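Local coordinates for protein probable aminotransferase (Pseudomonas aeruginosa, PDB 5YKR) that belongs to the class-III aminotransferases, enzymes built on the fold shared by pyridoxal-phosphate-dependent transaminases, and carries its cofactor on a modified lysine, at residues Glu172-Val184 with Val194-Asn206. Residues are numbered along the deposited sequence; the frame is centred on the assembly and turned at random.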
loop_
_atom_site.group_PDB
_atom_site.type_symbol
_atom_site.label_atom_id
_atom_site.label_comp_id
_atom_site.label_asym_id
_atom_site.label_seq_id
_atom_site.Cartn_x
_atom_site.Cartn_y
_atom_site.Cartn_z
ATOM N N GLU A 172 -9.062 -10.357 8.016
ATOM C CA GLU A 172 -9.152 -11.547 8.883
ATOM C C GLU A 172 -8.846 -11.243 10.347
ATOM O O GLU A 172 -9.237 -12.017 11.224
ATOM C CB GLU A 172 -8.195 -12.673 8.471
ATOM C CG GLU A 172 -8.236 -13.129 7.080
ATOM C CD GLU A 172 -7.138 -12.446 6.310
ATOM O OE1 GLU A 172 -7.286 -11.210 6.169
ATOM O OE2 GLU A 172 -6.164 -13.117 5.878
ATOM N N SER A 173 -8.132 -10.142 10.608
ATOM C CA SER A 173 -7.799 -9.786 11.976
ATOM C C SER A 173 -8.845 -8.955 12.691
ATOM O O SER A 173 -8.712 -8.701 13.891
ATOM C CB SER A 173 -6.469 -8.973 12.019
ATOM O OG SER A 173 -6.615 -7.647 11.483
ATOM N N GLN A 174 -9.871 -8.506 11.956
ATOM C CA GLN A 174 -10.826 -7.488 12.443
ATOM C C GLN A 174 -11.967 -8.178 13.218
ATOM O O GLN A 174 -13.130 -8.132 12.834
ATOM C CB GLN A 174 -11.379 -6.649 11.316
ATOM C CG GLN A 174 -10.333 -5.985 10.419
ATOM C CD GLN A 174 -9.660 -4.765 10.979
ATOM O OE1 GLN A 174 -9.784 -4.463 12.194
ATOM N NE2 GLN A 174 -8.955 -4.011 10.109
ATOM N N VAL A 175 -11.589 -8.747 14.364
ATOM C CA VAL A 175 -12.480 -9.519 15.227
ATOM C C VAL A 175 -12.255 -9.096 16.670
ATOM O O VAL A 175 -11.205 -8.535 17.005
ATOM C CB VAL A 175 -12.304 -11.040 15.093
ATOM C CG1 VAL A 175 -12.796 -11.520 13.730
ATOM C CG2 VAL A 175 -10.872 -11.440 15.340
ATOM N N GLU A 176 -13.236 -9.398 17.521
ATOM C CA GLU A 176 -13.125 -9.196 18.978
ATOM C C GLU A 176 -13.963 -10.253 19.669
ATOM O O GLU A 176 -14.770 -10.936 19.037
ATOM C CB GLU A 176 -13.583 -7.798 19.387
ATOM C CG GLU A 176 -15.074 -7.566 19.246
ATOM C CD GLU A 176 -15.482 -6.126 19.456
ATOM O OE1 GLU A 176 -14.715 -5.230 19.101
ATOM O OE2 GLU A 176 -16.652 -5.898 19.913
ATOM N N PHE A 177 -13.781 -10.365 20.985
ATOM C CA PHE A 177 -14.672 -11.216 21.773
ATOM C C PHE A 177 -15.878 -10.379 22.228
ATOM O O PHE A 177 -15.712 -9.281 22.763
ATOM C CB PHE A 177 -13.991 -11.780 22.973
ATOM C CG PHE A 177 -13.044 -12.929 22.692
ATOM C CD1 PHE A 177 -13.514 -14.065 22.056
ATOM C CD2 PHE A 177 -11.723 -12.914 23.094
ATOM C CE1 PHE A 177 -12.682 -15.125 21.789
ATOM C CE2 PHE A 177 -10.908 -13.969 22.841
ATOM C CZ PHE A 177 -11.384 -15.082 22.192
ATOM N N ASP A 178 -17.074 -10.963 22.105
ATOM C CA ASP A 178 -18.281 -10.372 22.681
ATOM C C ASP A 178 -18.397 -10.796 24.161
ATOM O O ASP A 178 -17.526 -11.458 24.698
ATOM C CB ASP A 178 -19.518 -10.682 21.823
ATOM C CG ASP A 178 -19.993 -12.107 21.934
ATOM O OD1 ASP A 178 -19.472 -12.875 22.767
ATOM O OD2 ASP A 178 -20.939 -12.428 21.164
ATOM N N ALA A 179 -19.483 -10.407 24.798
ATOM C CA ALA A 179 -19.702 -10.678 26.222
ATOM C C ALA A 179 -19.766 -12.167 26.553
ATOM O O ALA A 179 -19.553 -12.568 27.726
ATOM C CB ALA A 179 -20.991 -9.982 26.668
ATOM N N ALA A 180 -20.142 -12.975 25.559
ATOM C CA ALA A 180 -20.234 -14.422 25.726
ATOM C C ALA A 180 -18.927 -15.137 25.395
ATOM O O ALA A 180 -18.890 -16.371 25.475
ATOM C CB ALA A 180 -21.379 -14.990 24.874
ATOM N N GLY A 181 -17.876 -14.412 24.994
ATOM C CA GLY A 181 -16.651 -15.059 24.571
ATOM C C GLY A 181 -16.683 -15.578 23.152
ATOM O O GLY A 181 -15.852 -16.393 22.769
ATOM N N ARG A 182 -17.649 -15.096 22.358
ATOM C CA ARG A 182 -17.768 -15.482 20.961
ATOM C C ARG A 182 -16.930 -14.520 20.132
ATOM O O ARG A 182 -16.876 -13.314 20.413
ATOM C CB ARG A 182 -19.202 -15.360 20.488
ATOM C CG ARG A 182 -19.464 -15.911 19.124
ATOM C CD ARG A 182 -20.956 -15.852 18.731
ATOM N NE ARG A 182 -21.141 -16.631 17.514
ATOM C CZ ARG A 182 -21.592 -17.892 17.472
ATOM N NH1 ARG A 182 -22.037 -18.571 18.580
ATOM N NH2 ARG A 182 -21.670 -18.484 16.284
ATOM N N MET A 183 -16.267 -15.058 19.094
ATOM C CA MET A 183 -15.557 -14.215 18.133
ATOM C C MET A 183 -16.544 -13.569 17.197
ATOM O O MET A 183 -17.283 -14.281 16.483
ATOM C CB MET A 183 -14.585 -15.101 17.355
ATOM C CG MET A 183 -13.765 -14.317 16.338
ATOM S SD MET A 183 -12.663 -15.317 15.348
ATOM C CE MET A 183 -13.818 -16.284 14.345
ATOM N N VAL A 184 -16.544 -12.245 17.164
ATOM C CA VAL A 184 -17.450 -11.457 16.348
ATOM C C VAL A 184 -16.655 -10.364 15.617
ATOM O O VAL A 184 -15.489 -10.108 15.969
ATOM C CB VAL A 184 -18.588 -10.810 17.207
ATOM C CG1 VAL A 184 -19.431 -11.887 17.879
ATOM C CG2 VAL A 184 -18.095 -9.789 18.185
ATOM N N VAL A 194 -16.608 -11.299 4.694
ATOM C CA VAL A 194 -15.796 -12.372 5.311
ATOM C C VAL A 194 -16.707 -13.029 6.368
ATOM O O VAL A 194 -17.379 -12.319 7.106
ATOM C CB VAL A 194 -14.543 -11.792 6.042
ATOM C CG1 VAL A 194 -13.737 -12.898 6.739
ATOM C CG2 VAL A 194 -13.651 -10.966 5.104
ATOM N N ARG A 195 -16.737 -14.371 6.436
ATOM C CA ARG A 195 -17.249 -15.084 7.598
ATOM C C ARG A 195 -16.015 -15.479 8.420
ATOM O O ARG A 195 -15.315 -16.432 8.077
ATOM C CB ARG A 195 -18.056 -16.331 7.187
ATOM C CG ARG A 195 -19.573 -16.117 7.205
ATOM C CD ARG A 195 -20.380 -17.441 7.283
ATOM N NE ARG A 195 -19.953 -18.401 8.336
ATOM C CZ ARG A 195 -19.477 -19.639 8.132
ATOM N NH1 ARG A 195 -19.365 -20.158 6.902
ATOM N NH2 ARG A 195 -19.125 -20.381 9.182
ATOM N N HIS A 196 -15.767 -14.762 9.519
ATOM C CA HIS A 196 -14.480 -14.922 10.192
ATOM C C HIS A 196 -14.309 -16.302 10.842
ATOM O O HIS A 196 -13.179 -16.740 11.047
ATOM C CB HIS A 196 -14.253 -13.865 11.252
ATOM C CG HIS A 196 -14.042 -12.500 10.703
ATOM N ND1 HIS A 196 -12.792 -11.968 10.382
ATOM C CD2 HIS A 196 -14.937 -11.510 10.480
ATOM C CE1 HIS A 196 -12.973 -10.740 9.927
ATOM N NE2 HIS A 196 -14.253 -10.440 9.983
ATOM N N ALA A 197 -15.394 -17.016 11.125
ATOM C CA ALA A 197 -15.223 -18.380 11.604
ATOM C C ALA A 197 -14.450 -19.277 10.616
ATOM O O ALA A 197 -13.859 -20.286 11.025
ATOM C CB ALA A 197 -16.587 -18.992 11.906
ATOM N N THR A 198 -14.451 -18.929 9.334
ATOM C CA THR A 198 -13.737 -19.699 8.339
ATOM C C THR A 198 -12.275 -19.300 8.164
ATOM O O THR A 198 -11.500 -20.056 7.601
ATOM C CB THR A 198 -14.438 -19.655 6.963
ATOM O OG1 THR A 198 -14.195 -18.404 6.327
ATOM C CG2 THR A 198 -15.958 -19.910 7.093
ATOM N N THR A 199 -11.899 -18.098 8.632
ATOM C CA THR A 199 -10.550 -17.565 8.435
ATOM C C THR A 199 -9.705 -17.409 9.681
ATOM O O THR A 199 -8.481 -17.299 9.570
ATOM C CB THR A 199 -10.608 -16.166 7.785
ATOM O OG1 THR A 199 -11.349 -15.279 8.603
ATOM C CG2 THR A 199 -11.315 -16.232 6.436
ATOM N N THR A 200 -10.324 -17.365 10.858
ATOM C CA THR A 200 -9.681 -16.833 12.032
ATOM C C THR A 200 -10.031 -17.622 13.288
ATOM O O THR A 200 -11.186 -18.028 13.467
ATOM C CB THR A 200 -10.107 -15.352 12.232
ATOM O OG1 THR A 200 -10.013 -14.644 10.991
ATOM C CG2 THR A 200 -9.360 -14.658 13.339
ATOM N N ARG A 201 -9.012 -17.811 14.144
ATOM C CA ARG A 201 -9.205 -18.258 15.522
ATOM C C ARG A 201 -8.684 -17.145 16.426
ATOM O O ARG A 201 -7.585 -16.627 16.229
ATOM C CB ARG A 201 -8.583 -19.605 15.813
ATOM C CG ARG A 201 -9.227 -20.752 15.044
ATOM C CD ARG A 201 -8.595 -22.108 15.417
ATOM N NE ARG A 201 -9.200 -23.227 14.682
ATOM C CZ ARG A 201 -10.394 -23.734 14.969
ATOM N NH1 ARG A 201 -11.111 -23.289 16.019
ATOM N NH2 ARG A 201 -10.872 -24.701 14.243
ATOM N N LEU A 202 -9.503 -16.720 17.368
ATOM C CA LEU A 202 -9.173 -15.619 18.280
ATOM C C LEU A 202 -8.826 -16.147 19.657
ATOM O O LEU A 202 -9.499 -17.044 20.189
ATOM C CB LEU A 202 -10.335 -14.670 18.347
ATOM C CG LEU A 202 -10.133 -13.386 19.129
ATOM C CD1 LEU A 202 -9.012 -12.532 18.520
ATOM C CD2 LEU A 202 -11.441 -12.558 19.279
ATOM N N VAL A 203 -7.771 -15.601 20.236
ATOM C CA VAL A 203 -7.305 -15.908 21.573
ATOM C C VAL A 203 -6.966 -14.626 22.306
ATOM O O VAL A 203 -6.669 -13.618 21.657
ATOM C CB VAL A 203 -6.054 -16.847 21.461
ATOM C CG1 VAL A 203 -5.596 -17.341 22.769
ATOM C CG2 VAL A 203 -6.331 -18.039 20.521
ATOM N N GLU A 204 -6.995 -14.622 23.623
ATOM C CA GLU A 204 -6.402 -13.506 24.383
ATOM C C GLU A 204 -4.886 -13.707 24.446
ATOM O O GLU A 204 -4.376 -14.847 24.542
ATOM C CB GLU A 204 -6.923 -13.427 25.828
ATOM C CG GLU A 204 -8.341 -12.916 25.986
ATOM C CD GLU A 204 -8.580 -11.470 25.653
ATOM O OE1 GLU A 204 -7.650 -10.675 25.427
ATOM O OE2 GLU A 204 -9.774 -11.108 25.586
ATOM N N PHE A 205 -4.169 -12.585 24.445
ATOM C CA PHE A 205 -2.703 -12.592 24.719
ATOM C C PHE A 205 -2.452 -13.207 26.093
ATOM O O PHE A 205 -3.341 -13.194 26.973
ATOM C CB PHE A 205 -2.201 -11.156 24.652
ATOM C CG PHE A 205 -0.749 -10.949 24.313
ATOM C CD1 PHE A 205 -0.235 -11.341 23.112
ATOM C CD2 PHE A 205 0.078 -10.159 25.155
ATOM C CE1 PHE A 205 1.065 -11.069 22.766
ATOM C CE2 PHE A 205 1.368 -9.850 24.787
ATOM C CZ PHE A 205 1.873 -10.328 23.595
ATOM N N ASN A 206 -1.261 -13.771 26.299
ATOM C CA ASN A 206 -0.864 -14.280 27.610
ATOM C C ASN A 206 -1.748 -15.437 28.110
ATOM O O ASN A 206 -2.030 -15.568 29.323
ATOM C CB ASN A 206 -0.779 -13.138 28.641
ATOM C CG ASN A 206 0.376 -12.219 28.373
ATOM O OD1 ASN A 206 1.424 -12.689 27.915
ATOM N ND2 ASN A 206 0.218 -10.932 28.681
HETATM O O HOH W 1 -14.777 -7.200 10.622
#
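Leu202 stands at the centre of this contact, its two methyls splitting the work. CD2 sits 3.6 Å from the centroid of the Phe177 ring and only 2° off the ring normal, a CH-pi contact over the middle of one face, and it also presses on the backbone of Glu176. CD1 turns instead to Val175, 3.8 Å from CG2. With CG anti to the backbone N (chi1 -174°), CG itself also lies over the Phe177 ring near CZ.

Met183 adds to the packing near the base of Leu202. Its chain runs extended to SD, which rests 3.9 Å from Leu202 CB, then bends at chi3 (68°) to set the methyl CE against two carbonyl oxygens, Thr200 O and His196 O, both to one side of it. Next along, His196 is sandwiched: Val194 CG1 lies over one ring face, and Val175 CG1 meets the opposite one off-centre, 3.6 Å from the centroid.

One direct hydrogen bond joins the segments. Thr200 OG1 donates to Glu172 O at 2.7 Å, approaching in the carbonyl plane on a lone pair. By contrast His196 ND1 is buried without a partner, while a water held by Gln174 O makes a weak bond to NE2. Glu172 lays CG against Thr199 CB but sends its carboxylate off to a salt bridge with Arg151.

The loose side is the type I turn from Asp178 to Gly181, whose Ala179, Ala180 and Gly181 are exposed and make no contact with 194-206; Arg182 N steadies it by bonding Asp178 OD1 at 2.9 Å. Glu204, at the edge of the Phe177 ring, is tied by OE2 to Asn163.

Strand 200-203 is one of the two edge strands, within this chain, of the seven-stranded mixed sheet, parallel to 158-162; the two-stranded hairpin 175-177/183-185 packs its apolar side chains on this border of the large domain, as suits the fold type I architecture of class-III aminotransferases.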